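Local coordinates for conjugal transfer protein (Escherichia coli, PDB 5I97), which probably serves as the VirB8-type inner-membrane component of the pKM101 type IV secretion system, this chain being the VirB8 domain that folds outside its transmembrane helix, at residues A[23-27]-A[97-102]; A[29-34]-A[130-134]; A[37-41]-A[55-60]; A[83-87]-A[111-115]. The contacts are given in a common frame with arbitrary orientation. Residues are numbered along the deposited sequence.

Interaction 1 (A[23-27]-A[97-102]); sequences TSYGD and LDKPHG
The side chain of Lys99 lies across residues 23-27, which lead into helix 27-42, its CD 3.3 Å from Ser24 OG and 3.8 Å from Gly26 C, and its NZ forms a salt bridge of 2.9 Å with Asp27 OD1. The contact sits at the surface and joins the start of that helix to the turn of the beta hairpin made by strands 86-98 and 103-114 in the NTF2-like fold. To reach the carboxylate, Lys99 is m, t, m, m. Gly26 (phi 101°, psi 160°) is the helix N-cap residue, and its N donates to Ser24 OG at 2.9 Å in an ST turn; Ser24 is t about chi1, and its hydroxyl is also bonded to Asp30. The CA atoms of Ser24 and Lys99 approach to 5.8 Å, as do those of Thr23 and Gly102. Leu97 (m, t) points toward residues 23-27, its CD1 3.5 Å from Asp27 OD1, and also touches Asp30 and Leu34. In the turn, His101 ND1 donates to Asp98 OD2 at 2.6 Å, and Gly102 takes positive phi (61°), which favours glycine. Thr23, with chi1 m, covers this bend, placing its CG2 3.4 Å from Lys99 O and 3.7 Å from Gly102 N.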
loop_
_atom_site.group_PDB
_atom_site.type_symbol
_atom_site.label_atom_id
_atom_site.label_comp_id
_atom_site.label_asym_id
_atom_site.label_seq_id
_atom_site.Cartn_x
_atom_site.Cartn_y
_atom_site.Cartn_z
ATOM N N THR A 23 -18.116 5.211 30.059
ATOM C CA THR A 23 -16.699 5.430 29.958
ATOM C C THR A 23 -16.023 4.354 29.103
ATOM O O THR A 23 -15.233 4.680 28.223
ATOM C CB THR A 23 -16.061 5.478 31.334
ATOM O OG1 THR A 23 -16.613 6.578 32.064
ATOM C CG2 THR A 23 -14.562 5.676 31.212
ATOM N N SER A 24 -16.368 3.085 29.325
ATOM C CA SER A 24 -15.712 2.002 28.597
ATOM C C SER A 24 -16.676 0.958 28.069
ATOM O O SER A 24 -17.807 0.852 28.517
ATOM C CB SER A 24 -14.665 1.318 29.480
ATOM O OG SER A 24 -14.198 0.127 28.875
ATOM N N TYR A 25 -16.195 0.182 27.112
ATOM C CA TYR A 25 -16.933 -0.926 26.531
ATOM C C TYR A 25 -16.111 -2.202 26.586
ATOM O O TYR A 25 -16.430 -3.174 25.912
ATOM C CB TYR A 25 -17.303 -0.638 25.080
ATOM C CG TYR A 25 -18.703 -0.143 24.864
ATOM C CD1 TYR A 25 -19.778 -1.027 24.838
ATOM C CD2 TYR A 25 -18.962 1.208 24.679
ATOM C CE1 TYR A 25 -21.068 -0.575 24.639
ATOM C CE2 TYR A 25 -20.247 1.668 24.474
ATOM C CZ TYR A 25 -21.297 0.770 24.452
ATOM O OH TYR A 25 -22.583 1.229 24.256
ATOM N N GLY A 26 -15.031 -2.192 27.348
ATOM C CA GLY A 26 -14.172 -3.353 27.360
ATOM C C GLY A 26 -12.936 -3.150 26.500
ATOM O O GLY A 26 -12.903 -2.281 25.615
ATOM N N ASP A 27 -11.917 -3.955 26.772
ATOM C CA ASP A 27 -10.627 -3.809 26.125
ATOM C C ASP A 27 -10.691 -3.813 24.603
ATOM O O ASP A 27 -10.167 -2.910 23.961
ATOM C CB ASP A 27 -9.687 -4.927 26.565
ATOM C CG ASP A 27 -9.011 -4.632 27.871
ATOM O OD1 ASP A 27 -9.319 -3.590 28.477
ATOM O OD2 ASP A 27 -8.172 -5.450 28.302
ATOM N N LEU A 97 -4.516 0.516 27.952
ATOM C CA LEU A 97 -5.802 1.024 28.403
ATOM C C LEU A 97 -5.845 1.243 29.897
ATOM O O LEU A 97 -5.335 0.437 30.675
ATOM C CB LEU A 97 -6.939 0.066 28.023
ATOM C CG LEU A 97 -7.224 -0.142 26.539
ATOM C CD1 LEU A 97 -8.445 -0.994 26.354
ATOM C CD2 LEU A 97 -7.372 1.186 25.825
ATOM N N ASP A 98 -6.476 2.339 30.283
ATOM C CA ASP A 98 -6.880 2.560 31.654
ATOM C C ASP A 98 -8.385 2.791 31.612
ATOM O O ASP A 98 -8.853 3.922 31.642
ATOM C CB ASP A 98 -6.137 3.738 32.283
ATOM C CG ASP A 98 -6.490 3.934 33.747
ATOM O OD1 ASP A 98 -7.221 3.091 34.309
ATOM O OD2 ASP A 98 -6.035 4.926 34.348
ATOM N N LYS A 99 -9.136 1.699 31.540
ATOM C CA LYS A 99 -10.567 1.766 31.277
ATOM C C LYS A 99 -11.410 2.523 32.319
ATOM O O LYS A 99 -12.313 3.252 31.936
ATOM C CB LYS A 99 -11.110 0.347 31.131
ATOM C CG LYS A 99 -10.780 -0.307 29.806
ATOM C CD LYS A 99 -11.499 -1.641 29.624
ATOM C CE LYS A 99 -11.335 -2.571 30.836
ATOM N NZ LYS A 99 -9.912 -2.827 31.233
ATOM N N PRO A 100 -11.109 2.391 33.623
ATOM C CA PRO A 100 -11.924 3.167 34.571
ATOM C C PRO A 100 -11.820 4.682 34.423
ATOM O O PRO A 100 -12.726 5.403 34.825
ATOM C CB PRO A 100 -11.378 2.738 35.931
ATOM C CG PRO A 100 -10.855 1.385 35.709
ATOM C CD PRO A 100 -10.266 1.409 34.325
ATOM N N HIS A 101 -10.740 5.168 33.841
ATOM C CA HIS A 101 -10.545 6.607 33.784
ATOM C C HIS A 101 -10.676 7.143 32.374
ATOM O O HIS A 101 -10.556 8.335 32.157
ATOM C CB HIS A 101 -9.181 6.971 34.373
ATOM C CG HIS A 101 -8.952 6.383 35.723
ATOM N ND1 HIS A 101 -8.060 5.356 35.948
ATOM C CD2 HIS A 101 -9.538 6.638 36.917
ATOM C CE1 HIS A 101 -8.091 5.019 37.227
ATOM N NE2 HIS A 101 -8.983 5.781 37.834
ATOM N N GLY A 102 -10.940 6.259 31.423
ATOM C CA GLY A 102 -11.063 6.664 30.042
ATOM C C GLY A 102 -9.785 7.287 29.516
ATOM O O GLY A 102 -9.825 8.288 28.816
#

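Interaction 2 (A[29-34]-A[130-134]); sequences IDKFWL and MGYEY
A buried carboxylate can organise a helix-to-sheet interface, and Asp30 does so here. With chi1 m and chi2 near 9°, it directs one oxygen to each of two tyrosines: Tyr134 OH donates to Asp30 OD1 at 2.7 Å and Tyr132 OH to Asp30 OD2 at 2.8 Å. The tyrosines belong to one extended strand, two residues apart, so both rings leave it on the helix side; Tyr132 adopts chi1 p and Tyr134 chi1 m. The same carboxylate also bonds Ser24 and the backbone N of Tyr25, tying in the chain before the helix. One turn farther along the helix, Leu34 (m, t) lies over the face of Tyr132, its CD1 in CH-pi contact 4.0 Å from the ring centroid, and its CD2 is 3.5 Å from CE of Met130 (m, t, p). Trp33 (chi1 m) and Tyr134 form an offset edge-to-face pair, the edge of Tyr134 toward the face of the Trp33 five-membered ring, centroids 5.8 Å apart, planes at 80°. The axes of helix 29-34 and strand 130-134 approach to 10.5 Å at 117°, with Leu34 nearest Tyr132 (CA to CA 8.2 Å). A long helix laid across a curved antiparallel sheet typifies the NTF2-like fold.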
loop_
_atom_site.group_PDB
_atom_site.type_symbol
_atom_site.label_atom_id
_atom_site.label_comp_id
_atom_site.label_asym_id
_atom_site.label_seq_id
_atom_site.Cartn_x
_atom_site.Cartn_y
_atom_site.Cartn_z
ATOM N N ILE A 29 -13.132 -3.553 22.301
ATOM C CA ILE A 29 -13.930 -2.535 21.648
ATOM C C ILE A 29 -13.317 -1.150 21.808
ATOM O O ILE A 29 -13.255 -0.388 20.844
ATOM C CB ILE A 29 -15.365 -2.530 22.184
ATOM C CG1 ILE A 29 -16.020 -3.892 21.954
ATOM C CG2 ILE A 29 -16.164 -1.418 21.531
ATOM C CD1 ILE A 29 -17.427 -4.007 22.518
ATOM N N ASP A 30 -12.873 -0.826 23.020
ATOM C CA ASP A 30 -12.197 0.439 23.289
ATOM C C ASP A 30 -10.986 0.595 22.371
ATOM O O ASP A 30 -10.795 1.633 21.755
ATOM C CB ASP A 30 -11.738 0.528 24.738
ATOM C CG ASP A 30 -12.863 0.809 25.694
ATOM O OD1 ASP A 30 -14.029 0.773 25.268
ATOM O OD2 ASP A 30 -12.573 1.063 26.881
ATOM N N LYS A 31 -10.176 -0.458 22.299
ATOM C CA LYS A 31 -8.973 -0.443 21.494
ATOM C C LYS A 31 -9.322 -0.225 20.025
ATOM O O LYS A 31 -8.597 0.450 19.307
ATOM C CB LYS A 31 -8.187 -1.744 21.689
ATOM C CG LYS A 31 -6.964 -1.880 20.802
ATOM C CD LYS A 31 -6.336 -3.262 20.905
ATOM C CE LYS A 31 -5.182 -3.418 19.920
ATOM N NZ LYS A 31 -4.585 -4.783 19.981
ATOM N N PHE A 32 -10.455 -0.758 19.587
ATOM C CA PHE A 32 -10.857 -0.579 18.200
ATOM C C PHE A 32 -11.089 0.886 17.850
ATOM O O PHE A 32 -10.518 1.385 16.890
ATOM C CB PHE A 32 -12.123 -1.364 17.877
ATOM C CG PHE A 32 -12.703 -1.021 16.532
ATOM C CD1 PHE A 32 -12.062 -1.410 15.366
ATOM C CD2 PHE A 32 -13.857 -0.257 16.431
ATOM C CE1 PHE A 32 -12.581 -1.081 14.131
ATOM C CE2 PHE A 32 -14.378 0.085 15.198
ATOM C CZ PHE A 32 -13.743 -0.329 14.045
ATOM N N TRP A 33 -11.937 1.561 18.619
ATOM C CA TRP A 33 -12.265 2.952 18.343
ATOM C C TRP A 33 -11.062 3.856 18.550
ATOM O O TRP A 33 -10.852 4.785 17.783
ATOM C CB TRP A 33 -13.431 3.428 19.219
ATOM C CG TRP A 33 -14.675 2.652 18.976
ATOM C CD1 TRP A 33 -15.245 1.747 19.814
ATOM C CD2 TRP A 33 -15.510 2.702 17.809
ATOM N NE1 TRP A 33 -16.376 1.226 19.244
ATOM C CE2 TRP A 33 -16.562 1.797 18.012
ATOM C CE3 TRP A 33 -15.466 3.425 16.615
ATOM C CZ2 TRP A 33 -17.569 1.598 17.068
ATOM C CZ3 TRP A 33 -16.461 3.224 15.679
ATOM C CH2 TRP A 33 -17.498 2.321 15.910
ATOM N N LEU A 34 -10.256 3.569 19.562
ATOM C CA LEU A 34 -9.106 4.414 19.820
ATOM C C LEU A 34 -8.082 4.325 18.687
ATOM O O LEU A 34 -7.538 5.339 18.267
ATOM C CB LEU A 34 -8.460 4.049 21.143
ATOM C CG LEU A 34 -9.253 4.498 22.364
ATOM C CD1 LEU A 34 -8.916 3.616 23.555
ATOM C CD2 LEU A 34 -9.024 5.959 22.672
ATOM N N MET A 130 -4.605 9.789 25.273
ATOM C CA MET A 130 -5.973 10.097 24.894
ATOM C C MET A 130 -6.939 9.961 26.056
ATOM O O MET A 130 -6.802 9.070 26.887
ATOM C CB MET A 130 -6.408 9.176 23.757
ATOM C CG MET A 130 -5.366 9.011 22.666
ATOM S SD MET A 130 -5.866 7.818 21.428
ATOM C CE MET A 130 -7.407 8.531 20.860
ATOM N N GLY A 131 -7.922 10.850 26.106
ATOM C CA GLY A 131 -9.047 10.698 27.009
ATOM C C GLY A 131 -10.251 10.316 26.173
ATOM O O GLY A 131 -10.420 10.833 25.076
ATOM N N TYR A 132 -11.055 9.373 26.645
ATOM C CA TYR A 132 -12.213 8.944 25.881
ATOM C C TYR A 132 -13.407 8.554 26.755
ATOM O O TYR A 132 -13.298 8.418 27.972
ATOM C CB TYR A 132 -11.840 7.781 24.967
ATOM C CG TYR A 132 -11.538 6.500 25.691
ATOM C CD1 TYR A 132 -10.288 6.268 26.228
ATOM C CD2 TYR A 132 -12.508 5.518 25.843
ATOM C CE1 TYR A 132 -10.009 5.099 26.896
ATOM C CE2 TYR A 132 -12.241 4.355 26.503
ATOM C CZ TYR A 132 -10.993 4.146 27.029
ATOM O OH TYR A 132 -10.717 2.970 27.691
ATOM N N GLU A 133 -14.574 8.536 26.118
ATOM C CA GLU A 133 -15.841 8.202 26.760
ATOM C C GLU A 133 -16.866 7.869 25.680
ATOM O O GLU A 133 -16.654 8.184 24.509
ATOM C CB GLU A 133 -16.334 9.367 27.618
ATOM C CG GLU A 133 -16.589 10.647 26.839
ATOM C CD GLU A 133 -17.147 11.756 27.709
ATOM O OE1 GLU A 133 -16.900 11.737 28.933
ATOM O OE2 GLU A 133 -17.833 12.649 27.168
ATOM N N TYR A 134 -17.978 7.246 26.061
ATOM C CA TYR A 134 -19.050 7.018 25.108
ATOM C C TYR A 134 -20.253 7.849 25.532
ATOM O O TYR A 134 -20.591 7.899 26.711
ATOM C CB TYR A 134 -19.388 5.540 25.006
ATOM C CG TYR A 134 -18.256 4.658 24.513
ATOM C CD1 TYR A 134 -17.237 4.259 25.366
ATOM C CD2 TYR A 134 -18.244 4.172 23.217
ATOM C CE1 TYR A 134 -16.226 3.428 24.931
ATOM C CE2 TYR A 134 -17.236 3.341 22.773
ATOM C CZ TYR A 134 -16.232 2.965 23.639
ATOM O OH TYR A 134 -15.218 2.135 23.213
#

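Interaction 3 (A[37-41]-A[55-60]); sequences YVIHR and AVGLMS
This is a buried helix-helix contact near the centre of the chain, where residues 37-41 of helix 27-42 meet the C-terminal end of helix 49-58 and the two residues that follow it. Backbones come nearest at Arg41 and Val56, with CA atoms 6.3 Å apart. Val56 (chi1 t) packs its CG2 3.8 Å from Arg41 CB and 3.9 Å from His40 CB. His40, with chi1 m, presents a ring face to Ala55, whose CB sits 3.7 Å from the ring centroid in a CH-pi contact; His40 ND1 is hydrogen-bonded to Asp52, earlier in the same partner helix. Tyr37, with chi1 t, extends along the interface: its CD1 lies 3.7 Å from Met59 CB, and its OH donates to Ser60 OG at 2.9 Å. Ser60 OG in turn makes a very short 2.4 Å bond to Val56 O, while Arg41 NH1 donates to Tyr37 OH at 3.0 Å. The polar chain thus runs from arginine through tyrosine and serine to a carbonyl at the helix end, where Met59 has left helical angles. Tyr37 also meets Met130 and Tyr156 of the sheet. Helices packed together on one side of a curved antiparallel sheet are typical of the NTF2-like fold.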
loop_
_atom_site.group_PDB
_atom_site.type_symbol
_atom_site.label_atom_id
_atom_site.label_comp_id
_atom_site.label_asym_id
_atom_site.label_seq_id
_atom_site.Cartn_x
_atom_site.Cartn_y
_atom_site.Cartn_z
ATOM N N TYR A 37 -9.412 6.069 15.628
ATOM C CA TYR A 37 -9.335 7.503 15.763
ATOM C C TYR A 37 -7.947 7.982 15.369
ATOM O O TYR A 37 -7.818 8.926 14.597
ATOM C CB TYR A 37 -9.679 7.927 17.184
ATOM C CG TYR A 37 -9.739 9.417 17.396
ATOM C CD1 TYR A 37 -10.911 10.126 17.173
ATOM C CD2 TYR A 37 -8.618 10.124 17.814
ATOM C CE1 TYR A 37 -10.971 11.498 17.373
ATOM C CE2 TYR A 37 -8.669 11.490 18.021
ATOM C CZ TYR A 37 -9.844 12.173 17.797
ATOM O OH TYR A 37 -9.886 13.530 17.999
ATOM N N VAL A 38 -6.922 7.332 15.906
ATOM C CA VAL A 38 -5.552 7.688 15.597
ATOM C C VAL A 38 -5.266 7.501 14.116
ATOM O O VAL A 38 -4.624 8.327 13.489
ATOM C CB VAL A 38 -4.557 6.860 16.420
ATOM C CG1 VAL A 38 -3.123 7.059 15.906
ATOM C CG2 VAL A 38 -4.678 7.201 17.890
ATOM N N ILE A 39 -5.752 6.412 13.549
ATOM C CA ILE A 39 -5.544 6.171 12.137
ATOM C C ILE A 39 -6.223 7.242 11.278
ATOM O O ILE A 39 -5.628 7.738 10.324
ATOM C CB ILE A 39 -6.026 4.774 11.754
ATOM C CG1 ILE A 39 -5.067 3.729 12.325
ATOM C CG2 ILE A 39 -6.072 4.614 10.255
ATOM C CD1 ILE A 39 -5.575 2.309 12.237
ATOM N N HIS A 40 -7.456 7.611 11.627
ATOM C CA HIS A 40 -8.185 8.630 10.888
ATOM C C HIS A 40 -7.495 9.985 10.993
ATOM O O HIS A 40 -7.440 10.735 10.024
ATOM C CB HIS A 40 -9.616 8.774 11.410
ATOM C CG HIS A 40 -10.578 7.752 10.895
ATOM N ND1 HIS A 40 -10.732 7.474 9.554
ATOM C CD2 HIS A 40 -11.462 6.955 11.545
ATOM C CE1 HIS A 40 -11.662 6.548 9.401
ATOM N NE2 HIS A 40 -12.121 6.218 10.595
ATOM N N ARG A 41 -6.979 10.293 12.179
ATOM C CA ARG A 41 -6.469 11.626 12.462
ATOM C C ARG A 41 -5.019 11.837 12.034
ATOM O O ARG A 41 -4.665 12.913 11.564
ATOM C CB ARG A 41 -6.622 11.931 13.950
ATOM C CG ARG A 41 -6.039 13.246 14.368
ATOM C CD ARG A 41 -6.649 13.760 15.642
ATOM N NE ARG A 41 -6.041 15.024 16.034
ATOM C CZ ARG A 41 -6.536 15.854 16.943
ATOM N NH1 ARG A 41 -7.677 15.574 17.560
ATOM N NH2 ARG A 41 -5.893 16.972 17.227
ATOM N N ALA A 55 -14.956 11.609 10.257
ATOM C CA ALA A 55 -14.863 10.649 11.348
ATOM C C ALA A 55 -14.284 11.255 12.624
ATOM O O ALA A 55 -14.832 11.050 13.713
ATOM C CB ALA A 55 -14.038 9.452 10.918
ATOM N N VAL A 56 -13.184 11.990 12.501
ATOM C CA VAL A 56 -12.566 12.616 13.663
ATOM C C VAL A 56 -13.516 13.592 14.332
ATOM O O VAL A 56 -13.583 13.654 15.562
ATOM C CB VAL A 56 -11.273 13.347 13.283
ATOM C CG1 VAL A 56 -10.736 14.156 14.453
ATOM C CG2 VAL A 56 -10.246 12.354 12.781
ATOM N N GLY A 57 -14.267 14.331 13.519
ATOM C CA GLY A 57 -15.247 15.272 14.025
ATOM C C GLY A 57 -16.343 14.610 14.841
ATOM O O GLY A 57 -16.729 15.112 15.891
ATOM N N LEU A 58 -16.853 13.484 14.356
ATOM C CA LEU A 58 -17.918 12.775 15.054
ATOM C C LEU A 58 -17.416 12.097 16.324
ATOM O O LEU A 58 -18.184 11.852 17.237
ATOM C CB LEU A 58 -18.566 11.733 14.143
ATOM C CG LEU A 58 -19.264 12.258 12.891
ATOM C CD1 LEU A 58 -19.752 11.102 12.041
ATOM C CD2 LEU A 58 -20.423 13.165 13.280
ATOM N N MET A 59 -16.120 11.813 16.376
ATOM C CA MET A 59 -15.548 11.080 17.488
ATOM C C MET A 59 -14.778 11.980 18.428
ATOM O O MET A 59 -13.895 11.517 19.137
ATOM C CB MET A 59 -14.635 9.968 16.981
ATOM C CG MET A 59 -15.342 8.918 16.160
ATOM S SD MET A 59 -14.163 7.791 15.424
ATOM C CE MET A 59 -15.236 6.885 14.323
ATOM N N SER A 60 -15.109 13.265 18.438
ATOM C CA SER A 60 -14.401 14.201 19.294
ATOM C C SER A 60 -15.398 15.069 20.038
ATOM O O SER A 60 -16.476 15.341 19.532
ATOM C CB SER A 60 -13.460 15.107 18.478
ATOM O OG SER A 60 -12.626 14.393 17.581
#

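Interaction 4 (A[83-87]-A[111-115]); sequences GDSET and VRRVR
Residues 86-87 and 111-114 run antiparallel as the far ends of a long beta hairpin, strands 86-98 and 103-114, with residues 83-85 leading in from helix 78-82. Gly83 leaves that helix with positive phi (55°), Asp84 (-109°, 22°) and Ser85 (-72°, -28°) make the turn, and Glu86 (-148°, 167°) begins the strand. Thr87 and Arg113 form a hydrogen-bonded pair, CA atoms 5.2 Å apart, with Thr87 N to Arg113 O at 2.9 Å and Arg113 N to Thr87 O at 2.7 Å. Glu86 and Val114 are the adjoining non-hydrogen-bonded pair, CA atoms only 4.3 Å apart, and one further backbone hydrogen bond, Arg115 N to Ser85 O at 2.9 Å, follows beyond the strand ends. Glu86 (p, t) is gripped by Arg112 in a two-pronged salt bridge: NE to OE2 and NH2 to OE1, each 2.7 Å, with Arg112 extended (t, t, t). Thr87 CG2 meets Arg113 CB at 3.8 Å on the face carrying these two residues, opposite that of Glu86 and Val114. Arg115 (chi1 m) folds back so that its NH1 lies 2.5 Å from Asp84 OD1, a very short salt bridge. Asp84 OD2 is hydrogen-bonded to Tyr47 OH of its own chain and to His101 NE2 of the second subunit, and Arg112 has a further salt bridge to Asp121. Paired charges thus supplement backbone pairing where the hairpin ends, and through Asp84 this chemistry enters the dimer contact.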
loop_
_atom_site.group_PDB
_atom_site.type_symbol
_atom_site.label_atom_id
_atom_site.label_comp_id
_atom_site.label_asym_id
_atom_site.label_seq_id
_atom_site.Cartn_x
_atom_site.Cartn_y
_atom_site.Cartn_z
ATOM N N GLY A 83 -3.023 18.607 -1.215
ATOM C CA GLY A 83 -3.755 17.899 -2.241
ATOM C C GLY A 83 -3.392 16.430 -2.200
ATOM O O GLY A 83 -3.405 15.781 -1.152
ATOM N N ASP A 84 -3.003 15.924 -3.359
ATOM C CA ASP A 84 -2.598 14.544 -3.516
ATOM C C ASP A 84 -1.102 14.442 -3.750
ATOM O O ASP A 84 -0.624 13.455 -4.287
ATOM C CB ASP A 84 -3.365 13.922 -4.683
ATOM C CG ASP A 84 -3.147 12.433 -4.804
ATOM O OD1 ASP A 84 -2.749 11.796 -3.804
ATOM O OD2 ASP A 84 -3.345 11.898 -5.914
ATOM N N SER A 85 -0.354 15.463 -3.340
ATOM C CA SER A 85 1.085 15.479 -3.561
ATOM C C SER A 85 1.837 14.501 -2.675
ATOM O O SER A 85 2.932 14.067 -3.018
ATOM C CB SER A 85 1.664 16.872 -3.357
ATOM O OG SER A 85 1.585 17.270 -2.010
ATOM N N GLU A 86 1.291 14.209 -1.501
ATOM C CA GLU A 86 1.996 13.380 -0.532
ATOM C C GLU A 86 0.989 12.575 0.254
ATOM O O GLU A 86 -0.206 12.834 0.187
ATOM C CB GLU A 86 2.847 14.228 0.420
ATOM C CG GLU A 86 2.038 15.006 1.442
ATOM C CD GLU A 86 2.891 15.813 2.381
ATOM O OE1 GLU A 86 3.513 16.797 1.942
ATOM O OE2 GLU A 86 2.956 15.474 3.569
ATOM N N THR A 87 1.476 11.578 0.979
ATOM C CA THR A 87 0.609 10.746 1.792
ATOM C C THR A 87 1.307 10.293 3.081
ATOM O O THR A 87 2.529 10.168 3.121
ATOM C CB THR A 87 0.139 9.545 0.981
ATOM O OG1 THR A 87 -0.815 8.802 1.737
ATOM C CG2 THR A 87 1.318 8.648 0.616
ATOM N N VAL A 111 4.607 6.702 8.326
ATOM C CA VAL A 111 5.500 6.667 7.176
ATOM C C VAL A 111 4.977 7.639 6.129
ATOM O O VAL A 111 3.925 7.419 5.533
ATOM C CB VAL A 111 5.613 5.260 6.561
ATOM C CG1 VAL A 111 6.451 5.304 5.289
ATOM C CG2 VAL A 111 6.217 4.287 7.557
ATOM N N ARG A 112 5.688 8.741 5.944
ATOM C CA ARG A 112 5.264 9.746 4.973
ATOM C C ARG A 112 5.884 9.478 3.609
ATOM O O ARG A 112 7.058 9.107 3.510
ATOM C CB ARG A 112 5.624 11.145 5.461
ATOM C CG ARG A 112 5.347 12.258 4.483
ATOM C CD ARG A 112 5.624 13.570 5.154
ATOM N NE ARG A 112 5.405 14.687 4.256
ATOM C CZ ARG A 112 6.374 15.316 3.605
ATOM N NH1 ARG A 112 7.628 14.924 3.755
ATOM N NH2 ARG A 112 6.081 16.330 2.804
ATOM N N ARG A 113 5.131 9.745 2.552
ATOM C CA ARG A 113 5.680 9.562 1.229
ATOM C C ARG A 113 5.337 10.740 0.326
ATOM O O ARG A 113 4.168 11.033 0.078
ATOM C CB ARG A 113 5.130 8.266 0.631
ATOM C CG ARG A 113 5.324 8.119 -0.862
ATOM C CD ARG A 113 6.801 7.978 -1.188
ATOM N NE ARG A 113 7.037 7.824 -2.618
ATOM C CZ ARG A 113 7.171 6.650 -3.225
ATOM N NH1 ARG A 113 7.048 5.530 -2.534
ATOM N NH2 ARG A 113 7.394 6.599 -4.530
ATOM N N VAL A 114 6.371 11.401 -0.170
ATOM C CA VAL A 114 6.211 12.497 -1.113
ATOM C C VAL A 114 6.181 11.879 -2.502
ATOM O O VAL A 114 7.080 11.130 -2.852
ATOM C CB VAL A 114 7.341 13.505 -0.989
ATOM C CG1 VAL A 114 7.017 14.757 -1.775
ATOM C CG2 VAL A 114 7.580 13.840 0.475
ATOM N N ARG A 115 5.142 12.162 -3.281
ATOM C CA ARG A 115 4.964 11.501 -4.573
ATOM C C ARG A 115 6.083 11.837 -5.566
ATOM O O ARG A 115 6.372 11.050 -6.464
ATOM C CB ARG A 115 3.604 11.855 -5.179
ATOM C CG ARG A 115 2.395 11.361 -4.383
ATOM C CD ARG A 115 1.931 10.011 -4.857
ATOM N NE ARG A 115 0.944 9.410 -3.965
ATOM C CZ ARG A 115 -0.344 9.739 -3.947
ATOM N NH1 ARG A 115 -0.793 10.672 -4.773
ATOM N NH2 ARG A 115 -1.184 9.138 -3.110
#

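How the interactions relate
Together the four contacts sample loop-to-hairpin, helix-to-sheet, helix-to-helix and strand-to-strand joints of one NTF2-like domain. Interactions 1 and 2 touch, their centres 7 Å apart, and cover the start of helix 27-42; interaction 3 follows farther along that helix, its centre 11 Å from that of interaction 2, with Met130 packing on Tyr37 and Val38. Interaction 4 lies across the chain centre from interactions 1 and 2, about 35 Å from interaction 1 between centres, although both use strand 86-98. In sequence, interaction 3 closes before interaction 4 opens, and interaction 2 spans both. The hairpin's two ends also serve the dimer: His101 of one subunit reaches Asp84 of the other.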